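Side-chain contacts in hypothetical protein EF2904 (Enterococcus faecalis, PDB 2AZ4), which is of unknown function but carries a two-zinc metallo-beta-lactamase fold and may, like its relatives, act as an RNA-binding exonuclease: residues A[284-289]-A[295-300]; A[64-69]-A[84-89]; A[45-48]-A[52-55]; A[172-177]-A[201-206]. One frame throughout, in Å; residues are numbered along the deposited sequence.

Interaction 1: residues A[284-289]-A[295-300]; sequences NMAALL and IEVRYY
Leu-289 and Ile-295 meet at an oblique crossing, where the leucine uses its CD2 methyl and the isoleucine its short CG2 branch rather than the longer CG1 arm. The 3.3 Å from Leu-289 CD2 to Ile-295 CG2 is less than a normal van der Waals separation, which marks tight packing at this point. With CG anti to its own backbone N (chi1 -165°), the leucine also brings CD2 to within 3.9 Å of Val-297 CG1. That valine methyl serves two helix residues at once, because Ala-286 CB lies 3.9 Å from Val-297 CG1 as well. The case illustrates how a beta-alpha-beta unit closes: strand 278-282 leads into helix 283-293, and the chain returns as strand 298-300, hydrogen-bonded beside the first strand at one margin of a parallel sheet. Ala-286 and Leu-289, about one turn apart, face the returning chain, and Ile-272 of helix 265-274 touches both Leu-289 and Val-297. Tyr-299 offers Ala-286 its root, with CB 3.8 Å from Ala-286 CB, while its ring runs off elsewhere and the hydroxyl bonds to Asn-311 O. No direct hydrogen bond joins the two segments. A water bridges them instead, donating to Ala-286 O and Ile-295 O, each 2.7 Å from the water oxygen, and accepting a longer bond from Val-297 N.

Interaction 2: residues A[64-69]-A[84-89]; sequences KDLYDP and QHTAVF
Leu-66 reaches strand 85-89 with one methyl, and the contact across the two segments is apolar. Its CD1 lies 3.6 Å from Thr-86 CG2, and the same CD1 is 4.2 Å from Val-88 CG2, so a single carbon touches two residues projecting from one side of the strand. In Thr-86 the methyl takes the place anti to the backbone N (chi1 -54° for OG1), which brings carbon rather than hydroxyl to the leucine. The polar bonds lie away from this apolar contact and hold the loop: Lys-64 NZ forms a salt bridge of 2.8 Å with Asp-65 OD2, met on the anti lone pair, away from the other carboxylate oxygen. The same ammonium also pairs with Asp-82 and bonds to Lys-81 O, so that three oxygens grip it. Backbone bonds between Leu-66 and Asp-105 and between Asp-68 and Tyr-103 fix the loop further. In this metallo-beta-lactamase fold, strand 85-89 runs parallel between strands 30-34 and 110-113. Leu-66 also rests on Phe-33 and Val-88 on Leu-110, while Ala-87 and Phe-89 pack against strand 152-155 of the second sheet, placing the loop over the other face of the first.

Interaction 3: residues A[45-48]-A[52-55]; sequences DLPD and ETLI
Asp-48 and Thr-53 make the polar half of this contact, built on an Asx turn: Asp-48 OD1 accepts the backbone N-H of His-50, two residues on, just ahead of helix 51-56. The same oxygen receives a second bond from within the helix, since Thr-53 OG1 donates to Asp-48 OD1 across a short 2.6 Å. The hydroxyl arrives on the syn side of the carboxylate, 18° out of its plane. Two donors on one oxygen hold the group against rotation and would probably favour the charged form. The torsions account for the meeting. Asp-48 has CG lodged between its backbone N and carbonyl carbon (chi1 64°), which swings the acid toward the helix, and the threonine keeps OG1 beside its own backbone N, facing back to the loop. A further bond links Glu-52 OE1, in the first turn of the helix, with NE2 of His-50, just ahead of it.

The apolar half is a patch at the protein surface around the methyl of Thr-53. Leu-46 and Thr-53 lie side by side, pointing opposite ways, with Leu-46 CD1 3.8 Å from Thr-53 CG2. Pro-47 lies farther off, with CD 4.5 Å from the same Thr-53 CG2. Beyond the two segments Leu-46 also touches Asn-57 and Leu-59, in the loop that follows the helix; Asn-57 ND2 in turn bonds to Thr-53 O. The threonine methyl also fits close to the loop backbone, with Thr-53 CG2 3.5 Å from Asp-48 O.

Interaction 4: residues A[172-177]-A[201-206]; sequences ASALLI and LAFCEK
Phe-203 brings its ring up to the methyl of Ala-174 at a slant, with Phe-203 CE1 3.4 Å from Ala-174 CB. CD1 of Phe-203 is 3.7 Å from Ala-174 CB and CZ 3.9 Å from it, so the small methyl lies against a run of three ring carbons. CG of the phenylalanine stands roughly anti to the backbone N (chi1 155°), which sends the ring from the helix toward the strand. Leu-176, two residues along on the same side of the strand, touches the ring more loosely, its CD2 4.1 Å from Phe-203 CE1. Its other methyl turns to the next turn of the helix, where Leu-176 CD1 lies 3.7 Å from Lys-206 CB and 3.8 Å from Lys-206 O, the two side chains meeting at about a right angle. Only the base of the lysine takes part; its chain leads away to a salt bridge between NZ and Glu-161 on strand 158-164. The axes of strand 173-177 and helix 201-206 are 10.1 Å apart and run nearly parallel, at 10°. Val-163 and Thr-185, from the strands on either side, also touch the ring. This is the metallo-beta-lactamase alpha-beta/beta-alpha sandwich: helix 197-207 covers the second sheet's outer face, Leu-175 faces the first sheet, and the side chain of Ala-174 is about 12 Å from a bound zinc ion.

Overall arrangement
From the N terminus the four contacts follow in series, neither nesting nor crossing. Interaction 3 closes a tight turn into helix 51-56, and interaction 2 then closes a longer loop by bringing the chain after that helix onto strand 85-89; their nearest atoms are about 5 Å apart. Interaction 4 spans a hairpin and a connecting segment, tying helix 197-207 to the second sheet. The two sheets of the metallo-beta-lactamase fold meet where interactions 2 and 4 touch, Phe-89 CB lying 3.8 Å from Leu-175 CD1. Interaction 1 comes last, in a separate parallel sheet, its centre about 31 Å from that of interaction 4.

Interaction 1: residues A[284-289]-A[295-300]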
loop_
_atom_site.group_PDB
_atom_site.type_symbol
_atom_site.label_atom_id
_atom_site.label_comp_id
_atom_site.label_asym_id
_atom_site.label_seq_id
_atom_site.Cartn_x
_atom_site.Cartn_y
_atom_site.Cartn_z
ATOM N N ASN A 284 15.075 -12.128 0.221
ATOM C CA ASN A 284 14.078 -11.579 -0.716
ATOM C C ASN A 284 13.953 -10.087 -0.526
ATOM O O ASN A 284 13.738 -9.354 -1.486
ATOM C CB ASN A 284 12.706 -12.269 -0.567
ATOM C CG ASN A 284 12.727 -13.725 -1.057
ATOM O OD1 ASN A 284 12.694 -13.986 -2.247
ATOM N ND2 ASN A 284 12.784 -14.662 -0.133
ATOM N N MET A 285 14.110 -9.625 0.712
ATOM C CA MET A 285 14.133 -8.191 0.993
ATOM C C MET A 285 15.393 -7.523 0.403
ATOM O O MET A 285 15.314 -6.426 -0.177
ATOM C CB MET A 285 13.996 -7.892 2.491
ATOM C CG MET A 285 13.707 -6.404 2.796
ATOM S SD MET A 285 12.066 -5.852 2.197
ATOM C CE MET A 285 12.567 -4.341 1.382
ATOM N N ALA A 286 16.542 -8.169 0.569
ATOM C CA ALA A 286 17.782 -7.709 -0.047
ATOM C C ALA A 286 17.632 -7.636 -1.555
ATOM O O ALA A 286 18.073 -6.674 -2.186
ATOM C CB ALA A 286 18.950 -8.633 0.331
ATOM N N ALA A 287 17.005 -8.648 -2.137
ATOM C CA ALA A 287 16.852 -8.705 -3.585
ATOM C C ALA A 287 15.976 -7.570 -4.121
ATOM O O ALA A 287 16.293 -6.981 -5.162
ATOM C CB ALA A 287 16.293 -10.060 -4.015
ATOM N N LEU A 288 14.863 -7.304 -3.430
ATOM C CA LEU A 288 13.974 -6.171 -3.740
ATOM C C LEU A 288 14.731 -4.837 -3.671
ATOM O O LEU A 288 14.589 -3.965 -4.533
ATOM C CB LEU A 288 12.780 -6.128 -2.762
ATOM C CG LEU A 288 11.682 -5.082 -3.059
ATOM C CD1 LEU A 288 11.178 -5.143 -4.531
ATOM C CD2 LEU A 288 10.525 -5.250 -2.063
ATOM N N LEU A 289 15.527 -4.683 -2.624
ATOM C CA LEU A 289 16.329 -3.478 -2.454
ATOM C C LEU A 289 17.295 -3.271 -3.607
ATOM O O LEU A 289 17.530 -2.126 -4.066
ATOM C CB LEU A 289 17.132 -3.600 -1.178
ATOM C CG LEU A 289 17.733 -2.302 -0.699
ATOM C CD1 LEU A 289 16.667 -1.480 -0.014
ATOM C CD2 LEU A 289 18.816 -2.642 0.270
ATOM N N ILE A 295 20.960 -1.106 -4.292
ATOM C CA ILE A 295 21.684 -1.184 -3.033
ATOM C C ILE A 295 22.018 -2.644 -2.714
ATOM O O ILE A 295 21.181 -3.530 -2.854
ATOM C CB ILE A 295 20.928 -0.489 -1.894
ATOM C CG1 ILE A 295 20.985 1.029 -2.093
ATOM C CG2 ILE A 295 21.534 -0.863 -0.515
ATOM C CD1 ILE A 295 20.047 1.817 -1.149
ATOM N N GLU A 296 23.271 -2.889 -2.344
ATOM C CA GLU A 296 23.719 -4.228 -2.023
ATOM C C GLU A 296 23.983 -4.293 -0.541
ATOM O O GLU A 296 24.814 -3.555 -0.018
ATOM C CB GLU A 296 24.950 -4.607 -2.824
ATOM C CG GLU A 296 24.638 -4.783 -4.307
ATOM C CD GLU A 296 25.659 -5.615 -5.018
ATOM O OE1 GLU A 296 26.371 -5.055 -5.883
ATOM O OE2 GLU A 296 25.750 -6.827 -4.722
ATOM N N VAL A 297 23.216 -5.134 0.141
ATOM C CA VAL A 297 23.329 -5.278 1.575
ATOM C C VAL A 297 23.583 -6.755 1.872
ATOM O O VAL A 297 23.225 -7.614 1.065
ATOM C CB VAL A 297 22.031 -4.748 2.288
ATOM C CG1 VAL A 297 20.783 -5.584 1.910
ATOM C CG2 VAL A 297 22.203 -4.691 3.805
ATOM N N ARG A 298 24.178 -7.040 3.027
ATOM C CA ARG A 298 24.321 -8.417 3.537
ATOM C C ARG A 298 22.948 -9.040 3.789
ATOM O O ARG A 298 21.963 -8.337 4.031
ATOM C CB ARG A 298 25.216 -8.467 4.796
ATOM C CG ARG A 298 26.692 -8.188 4.493
ATOM C CD ARG A 298 27.472 -7.830 5.768
ATOM N NE ARG A 298 28.836 -7.401 5.453
ATOM C CZ ARG A 298 29.182 -6.184 5.009
ATOM N NH1 ARG A 298 28.267 -5.230 4.797
ATOM N NH2 ARG A 298 30.460 -5.927 4.749
ATOM N N TYR A 299 22.870 -10.361 3.686
ATOM C CA TYR A 299 21.593 -11.045 3.756
ATOM C C TYR A 299 21.756 -12.468 4.242
ATOM O O TYR A 299 22.846 -12.999 4.230
ATOM C CB TYR A 299 20.931 -11.078 2.374
ATOM C CG TYR A 299 21.747 -11.852 1.351
ATOM C CD1 TYR A 299 21.532 -13.220 1.128
ATOM C CD2 TYR A 299 22.742 -11.214 0.608
ATOM C CE1 TYR A 299 22.283 -13.911 0.185
ATOM C CE2 TYR A 299 23.504 -11.894 -0.310
ATOM C CZ TYR A 299 23.252 -13.233 -0.547
ATOM O OH TYR A 299 24.029 -13.899 -1.474
ATOM N N TYR A 300 20.644 -13.067 4.649
ATOM C CA TYR A 300 20.576 -14.492 4.954
ATOM C C TYR A 300 19.339 -15.063 4.274
ATOM O O TYR A 300 18.356 -14.343 4.010
ATOM C CB TYR A 300 20.570 -14.763 6.465
ATOM C CG TYR A 300 19.267 -14.454 7.134
ATOM C CD1 TYR A 300 18.417 -15.477 7.551
ATOM C CD2 TYR A 300 18.864 -13.121 7.330
ATOM C CE1 TYR A 300 17.211 -15.181 8.170
ATOM C CE2 TYR A 300 17.661 -12.817 7.934
ATOM C CZ TYR A 300 16.838 -13.844 8.341
ATOM O OH TYR A 300 15.634 -13.549 8.925
HETATM O O HOH W 1 20.526 -5.807 -1.596
#

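Interaction 2: residues A[64-69]-A[84-89]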
loop_
_atom_site.group_PDB
_atom_site.type_symbol
_atom_site.label_atom_id
_atom_site.label_comp_id
_atom_site.label_asym_id
_atom_site.label_seq_id
_atom_site.Cartn_x
_atom_site.Cartn_y
_atom_site.Cartn_z
ATOM N N LYS A 64 -19.176 -4.493 -15.856
ATOM C CA LYS A 64 -19.444 -5.001 -17.191
ATOM C C LYS A 64 -18.172 -4.951 -18.000
ATOM O O LYS A 64 -17.519 -3.908 -18.052
ATOM C CB LYS A 64 -20.551 -4.184 -17.868
ATOM C CG LYS A 64 -20.864 -4.621 -19.293
ATOM C CD LYS A 64 -21.829 -3.634 -19.954
ATOM C CE LYS A 64 -21.791 -3.754 -21.474
ATOM N NZ LYS A 64 -20.455 -3.398 -22.056
ATOM N N ASP A 65 -17.841 -6.077 -18.638
ATOM C CA ASP A 65 -16.729 -6.175 -19.593
ATOM C C ASP A 65 -15.410 -5.610 -19.052
ATOM O O ASP A 65 -14.746 -4.804 -19.699
ATOM C CB ASP A 65 -17.102 -5.519 -20.926
ATOM C CG ASP A 65 -18.081 -6.360 -21.744
ATOM O OD1 ASP A 65 -17.888 -7.600 -21.877
ATOM O OD2 ASP A 65 -19.053 -5.778 -22.272
ATOM N N LEU A 66 -15.063 -6.031 -17.844
ATOM C CA LEU A 66 -13.815 -5.668 -17.205
ATOM C C LEU A 66 -13.112 -6.902 -16.630
ATOM O O LEU A 66 -11.884 -7.018 -16.712
ATOM C CB LEU A 66 -14.048 -4.587 -16.130
ATOM C CG LEU A 66 -12.810 -3.793 -15.664
ATOM C CD1 LEU A 66 -12.247 -2.860 -16.723
ATOM C CD2 LEU A 66 -13.050 -3.020 -14.369
ATOM N N TYR A 67 -13.867 -7.838 -16.060
ATOM C CA TYR A 67 -13.223 -9.021 -15.487
ATOM C C TYR A 67 -12.822 -9.976 -16.611
ATOM O O TYR A 67 -13.431 -9.961 -17.674
ATOM C CB TYR A 67 -14.103 -9.728 -14.452
ATOM C CG TYR A 67 -14.410 -8.908 -13.219
ATOM C CD1 TYR A 67 -13.380 -8.434 -12.384
ATOM C CD2 TYR A 67 -15.719 -8.615 -12.871
ATOM C CE1 TYR A 67 -13.672 -7.685 -11.259
ATOM C CE2 TYR A 67 -16.017 -7.858 -11.735
ATOM C CZ TYR A 67 -14.997 -7.406 -10.939
ATOM O OH TYR A 67 -15.291 -6.678 -9.805
ATOM N N ASP A 68 -11.767 -10.757 -16.380
ATOM C CA ASP A 68 -11.250 -11.726 -17.355
ATOM C C ASP A 68 -12.426 -12.606 -17.774
ATOM O O ASP A 68 -12.987 -13.285 -16.939
ATOM C CB ASP A 68 -10.143 -12.543 -16.669
ATOM C CG ASP A 68 -9.455 -13.577 -17.595
ATOM O OD1 ASP A 68 -9.905 -13.813 -18.734
ATOM O OD2 ASP A 68 -8.435 -14.157 -17.144
ATOM N N PRO A 69 -12.811 -12.589 -19.063
ATOM C CA PRO A 69 -13.961 -13.398 -19.501
ATOM C C PRO A 69 -13.852 -14.889 -19.177
ATOM O O PRO A 69 -14.877 -15.544 -18.966
ATOM C CB PRO A 69 -13.951 -13.238 -21.026
ATOM C CG PRO A 69 -12.656 -12.640 -21.361
ATOM C CD PRO A 69 -12.217 -11.848 -20.183
ATOM N N GLN A 84 -15.082 1.700 -26.196
ATOM C CA GLN A 84 -13.980 1.382 -27.112
ATOM C C GLN A 84 -12.621 1.396 -26.422
ATOM O O GLN A 84 -11.707 0.688 -26.861
ATOM C CB GLN A 84 -13.950 2.340 -28.306
ATOM C CG GLN A 84 -15.045 2.050 -29.342
ATOM C CD GLN A 84 -14.933 0.648 -29.913
ATOM O OE1 GLN A 84 -15.823 -0.193 -29.724
ATOM N NE2 GLN A 84 -13.821 0.379 -30.588
ATOM N N HIS A 85 -12.499 2.198 -25.356
ATOM C CA HIS A 85 -11.213 2.421 -24.662
ATOM C C HIS A 85 -11.413 2.226 -23.171
ATOM O O HIS A 85 -12.261 2.878 -22.571
ATOM C CB HIS A 85 -10.677 3.842 -24.905
ATOM C CG HIS A 85 -10.653 4.247 -26.348
ATOM N ND1 HIS A 85 -9.649 3.871 -27.214
ATOM C CD2 HIS A 85 -11.507 5.010 -27.077
ATOM C CE1 HIS A 85 -9.895 4.363 -28.417
ATOM N NE2 HIS A 85 -11.012 5.063 -28.358
ATOM N N THR A 86 -10.630 1.316 -22.581
ATOM C CA THR A 86 -10.752 0.984 -21.176
ATOM C C THR A 86 -9.348 0.885 -20.622
ATOM O O THR A 86 -8.443 0.406 -21.315
ATOM C CB THR A 86 -11.463 -0.379 -20.975
ATOM O OG1 THR A 86 -12.736 -0.385 -21.656
ATOM C CG2 THR A 86 -11.665 -0.662 -19.478
ATOM N N ALA A 87 -9.158 1.326 -19.378
ATOM C CA ALA A 87 -7.871 1.125 -18.707
ATOM C C ALA A 87 -8.036 1.169 -17.208
ATOM O O ALA A 87 -8.990 1.774 -16.687
ATOM C CB ALA A 87 -6.850 2.202 -19.147
ATOM N N VAL A 88 -7.076 0.570 -16.505
ATOM C CA VAL A 88 -7.147 0.519 -15.062
ATOM C C VAL A 88 -5.832 1.078 -14.529
ATOM O O VAL A 88 -4.768 0.806 -15.071
ATOM C CB VAL A 88 -7.427 -0.928 -14.488
ATOM C CG1 VAL A 88 -7.381 -0.952 -12.954
ATOM C CG2 VAL A 88 -8.757 -1.483 -14.940
ATOM N N PHE A 89 -5.928 1.847 -13.452
ATOM C CA PHE A 89 -4.760 2.436 -12.812
ATOM C C PHE A 89 -4.671 1.953 -11.390
ATOM O O PHE A 89 -5.703 1.717 -10.720
ATOM C CB PHE A 89 -4.838 3.970 -12.867
ATOM C CG PHE A 89 -4.788 4.516 -14.246
ATOM C CD1 PHE A 89 -3.590 5.002 -14.769
ATOM C CD2 PHE A 89 -5.929 4.540 -15.046
ATOM C CE1 PHE A 89 -3.536 5.507 -16.081
ATOM C CE2 PHE A 89 -5.889 5.029 -16.366
ATOM C CZ PHE A 89 -4.685 5.502 -16.888
#

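Interaction 3: residues A[45-48]-A[52-55]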
loop_
_atom_site.group_PDB
_atom_site.type_symbol
_atom_site.label_atom_id
_atom_site.label_comp_id
_atom_site.label_asym_id
_atom_site.label_seq_id
_atom_site.Cartn_x
_atom_site.Cartn_y
_atom_site.Cartn_z
ATOM N N ASP A 45 -16.497 -14.955 6.932
ATOM C CA ASP A 45 -15.522 -15.969 6.540
ATOM C C ASP A 45 -16.046 -16.634 5.288
ATOM O O ASP A 45 -17.211 -17.023 5.226
ATOM C CB ASP A 45 -15.266 -16.962 7.678
ATOM C CG ASP A 45 -14.507 -16.329 8.845
ATOM O OD1 ASP A 45 -13.364 -15.837 8.635
ATOM O OD2 ASP A 45 -15.058 -16.318 9.973
ATOM N N LEU A 46 -15.191 -16.695 4.280
ATOM C CA LEU A 46 -15.538 -17.235 2.984
ATOM C C LEU A 46 -14.615 -18.394 2.670
ATOM O O LEU A 46 -13.452 -18.345 3.047
ATOM C CB LEU A 46 -15.380 -16.156 1.916
ATOM C CG LEU A 46 -16.207 -14.867 2.042
ATOM C CD1 LEU A 46 -16.127 -14.126 0.729
ATOM C CD2 LEU A 46 -17.665 -15.150 2.411
ATOM N N PRO A 47 -15.132 -19.443 1.988
ATOM C CA PRO A 47 -14.331 -20.634 1.720
ATOM C C PRO A 47 -13.305 -20.465 0.599
ATOM O O PRO A 47 -12.411 -21.311 0.460
ATOM C CB PRO A 47 -15.380 -21.674 1.312
ATOM C CG PRO A 47 -16.484 -20.883 0.706
ATOM C CD PRO A 47 -16.512 -19.585 1.476
ATOM N N ASP A 48 -13.436 -19.396 -0.190
ATOM C CA ASP A 48 -12.605 -19.185 -1.392
ATOM C C ASP A 48 -12.687 -17.734 -1.908
ATOM O O ASP A 48 -13.490 -16.941 -1.412
ATOM C CB ASP A 48 -12.988 -20.181 -2.503
ATOM C CG ASP A 48 -14.412 -20.000 -3.004
ATOM O OD1 ASP A 48 -14.733 -18.945 -3.599
ATOM O OD2 ASP A 48 -15.233 -20.930 -2.830
ATOM N N GLU A 52 -17.353 -15.337 -8.151
ATOM C CA GLU A 52 -18.757 -15.463 -7.729
ATOM C C GLU A 52 -18.934 -15.285 -6.230
ATOM O O GLU A 52 -19.887 -14.654 -5.772
ATOM C CB GLU A 52 -19.304 -16.829 -8.141
ATOM C CG GLU A 52 -20.237 -16.792 -9.343
ATOM C CD GLU A 52 -19.510 -16.692 -10.669
ATOM O OE1 GLU A 52 -18.448 -17.345 -10.821
ATOM O OE2 GLU A 52 -20.015 -15.974 -11.570
ATOM N N THR A 53 -18.009 -15.853 -5.470
ATOM C CA THR A 53 -18.026 -15.770 -4.025
ATOM C C THR A 53 -17.847 -14.317 -3.612
ATOM O O THR A 53 -18.585 -13.816 -2.764
ATOM C CB THR A 53 -16.935 -16.687 -3.414
ATOM O OG1 THR A 53 -17.142 -18.026 -3.889
ATOM C CG2 THR A 53 -16.986 -16.690 -1.895
ATOM N N LEU A 54 -16.885 -13.647 -4.245
ATOM C CA LEU A 54 -16.603 -12.239 -3.984
ATOM C C LEU A 54 -17.760 -11.338 -4.414
ATOM O O LEU A 54 -18.087 -10.383 -3.720
ATOM C CB LEU A 54 -15.283 -11.799 -4.651
ATOM C CG LEU A 54 -13.966 -12.492 -4.236
ATOM C CD1 LEU A 54 -12.818 -11.924 -5.063
ATOM C CD2 LEU A 54 -13.682 -12.343 -2.756
ATOM N N ILE A 55 -18.376 -11.661 -5.551
ATOM C CA ILE A 55 -19.530 -10.929 -6.048
ATOM C C ILE A 55 -20.704 -11.091 -5.054
ATOM O O ILE A 55 -21.210 -10.095 -4.520
ATOM C CB ILE A 55 -19.897 -11.386 -7.499
ATOM C CG1 ILE A 55 -18.910 -10.776 -8.506
ATOM C CG2 ILE A 55 -21.328 -10.997 -7.864
ATOM C CD1 ILE A 55 -18.926 -9.263 -8.557
#

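Interaction 4: residues A[172-177]-A[201-206]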
loop_
_atom_site.group_PDB
_atom_site.type_symbol
_atom_site.label_atom_id
_atom_site.label_comp_id
_atom_site.label_asym_id
_atom_site.label_seq_id
_atom_site.Cartn_x
_atom_site.Cartn_y
_atom_site.Cartn_z
ATOM N N ALA A 172 4.147 4.952 -4.659
ATOM C CA ALA A 172 2.752 5.371 -4.475
ATOM C C ALA A 172 2.467 6.616 -5.288
ATOM O O ALA A 172 3.342 7.488 -5.416
ATOM C CB ALA A 172 2.451 5.638 -3.000
ATOM N N SER A 173 1.245 6.690 -5.833
ATOM C CA SER A 173 0.855 7.796 -6.703
ATOM C C SER A 173 -0.592 8.244 -6.476
ATOM O O SER A 173 -1.375 7.553 -5.789
ATOM C CB SER A 173 1.030 7.398 -8.160
ATOM O OG SER A 173 0.138 6.343 -8.489
ATOM N N ALA A 174 -0.898 9.419 -7.027
ATOM C CA ALA A 174 -2.236 9.988 -7.120
ATOM C C ALA A 174 -2.532 10.187 -8.608
ATOM O O ALA A 174 -1.618 10.137 -9.457
ATOM C CB ALA A 174 -2.286 11.324 -6.385
ATOM N N LEU A 175 -3.803 10.378 -8.948
ATOM C CA LEU A 175 -4.167 10.513 -10.356
ATOM C C LEU A 175 -4.793 11.877 -10.558
ATOM O O LEU A 175 -5.644 12.294 -9.754
ATOM C CB LEU A 175 -5.146 9.406 -10.778
ATOM C CG LEU A 175 -4.771 7.944 -10.468
ATOM C CD1 LEU A 175 -5.894 7.046 -10.939
ATOM C CD2 LEU A 175 -3.431 7.529 -11.162
ATOM N N LEU A 176 -4.351 12.585 -11.600
ATOM C CA LEU A 176 -5.011 13.809 -12.016
ATOM C C LEU A 176 -5.697 13.467 -13.320
ATOM O O LEU A 176 -5.040 13.094 -14.296
ATOM C CB LEU A 176 -4.025 14.955 -12.244
ATOM C CG LEU A 176 -3.118 15.439 -11.118
ATOM C CD1 LEU A 176 -2.361 16.620 -11.654
ATOM C CD2 LEU A 176 -3.895 15.841 -9.924
ATOM N N ILE A 177 -7.014 13.597 -13.329
ATOM C CA ILE A 177 -7.835 13.099 -14.436
ATOM C C ILE A 177 -8.542 14.228 -15.191
ATOM O O ILE A 177 -9.278 14.999 -14.596
ATOM C CB ILE A 177 -8.857 12.062 -13.895
ATOM C CG1 ILE A 177 -8.114 10.879 -13.262
ATOM C CG2 ILE A 177 -9.818 11.555 -15.015
ATOM C CD1 ILE A 177 -8.862 10.248 -12.061
ATOM N N LEU A 201 3.537 17.592 -1.438
ATOM C CA LEU A 201 3.417 19.038 -1.676
ATOM C C LEU A 201 3.307 19.379 -3.163
ATOM O O LEU A 201 2.425 20.146 -3.543
ATOM C CB LEU A 201 4.585 19.805 -1.057
ATOM C CG LEU A 201 4.607 19.797 0.476
ATOM C CD1 LEU A 201 5.764 20.684 0.964
ATOM C CD2 LEU A 201 3.273 20.294 1.058
ATOM N N ALA A 202 4.197 18.818 -3.986
ATOM C CA ALA A 202 4.153 19.015 -5.432
ATOM C C ALA A 202 2.844 18.511 -6.029
ATOM O O ALA A 202 2.335 19.093 -6.995
ATOM C CB ALA A 202 5.340 18.350 -6.105
ATOM N N PHE A 203 2.287 17.451 -5.451
ATOM C CA PHE A 203 1.009 16.920 -5.900
ATOM C C PHE A 203 -0.122 17.929 -5.647
ATOM O O PHE A 203 -0.975 18.137 -6.497
ATOM C CB PHE A 203 0.695 15.595 -5.174
ATOM C CG PHE A 203 -0.769 15.286 -5.097
ATOM C CD1 PHE A 203 -1.480 14.920 -6.241
ATOM C CD2 PHE A 203 -1.449 15.388 -3.888
ATOM C CE1 PHE A 203 -2.856 14.646 -6.175
ATOM C CE2 PHE A 203 -2.813 15.127 -3.809
ATOM C CZ PHE A 203 -3.515 14.749 -4.965
ATOM N N CYS A 204 -0.142 18.504 -4.445
ATOM C CA CYS A 204 -1.166 19.483 -4.063
ATOM C C CYS A 204 -1.170 20.687 -5.019
ATOM O O CYS A 204 -2.237 21.175 -5.415
ATOM C CB CYS A 204 -0.924 19.951 -2.629
ATOM S SG CYS A 204 -1.304 18.755 -1.356
ATOM N N GLU A 205 0.025 21.135 -5.406
ATOM C CA GLU A 205 0.185 22.219 -6.384
ATOM C C GLU A 205 -0.365 21.866 -7.767
ATOM O O GLU A 205 -0.950 22.718 -8.453
ATOM C CB GLU A 205 1.650 22.618 -6.507
ATOM C CG GLU A 205 1.928 23.728 -7.540
ATOM C CD GLU A 205 1.094 24.998 -7.276
ATOM O OE1 GLU A 205 1.413 25.714 -6.290
ATOM O OE2 GLU A 205 0.117 25.269 -8.040
ATOM N N LYS A 206 -0.147 20.629 -8.195
ATOM C CA LYS A 206 -0.711 20.157 -9.456
ATOM C C LYS A 206 -2.227 20.003 -9.336
ATOM O O LYS A 206 -2.964 20.178 -10.315
ATOM C CB LYS A 206 -0.077 18.828 -9.839
ATOM C CG LYS A 206 1.348 18.931 -10.345
ATOM C CD LYS A 206 1.808 17.566 -10.913
ATOM C CE LYS A 206 2.990 17.705 -11.842
ATOM N NZ LYS A 206 2.599 18.005 -13.254
#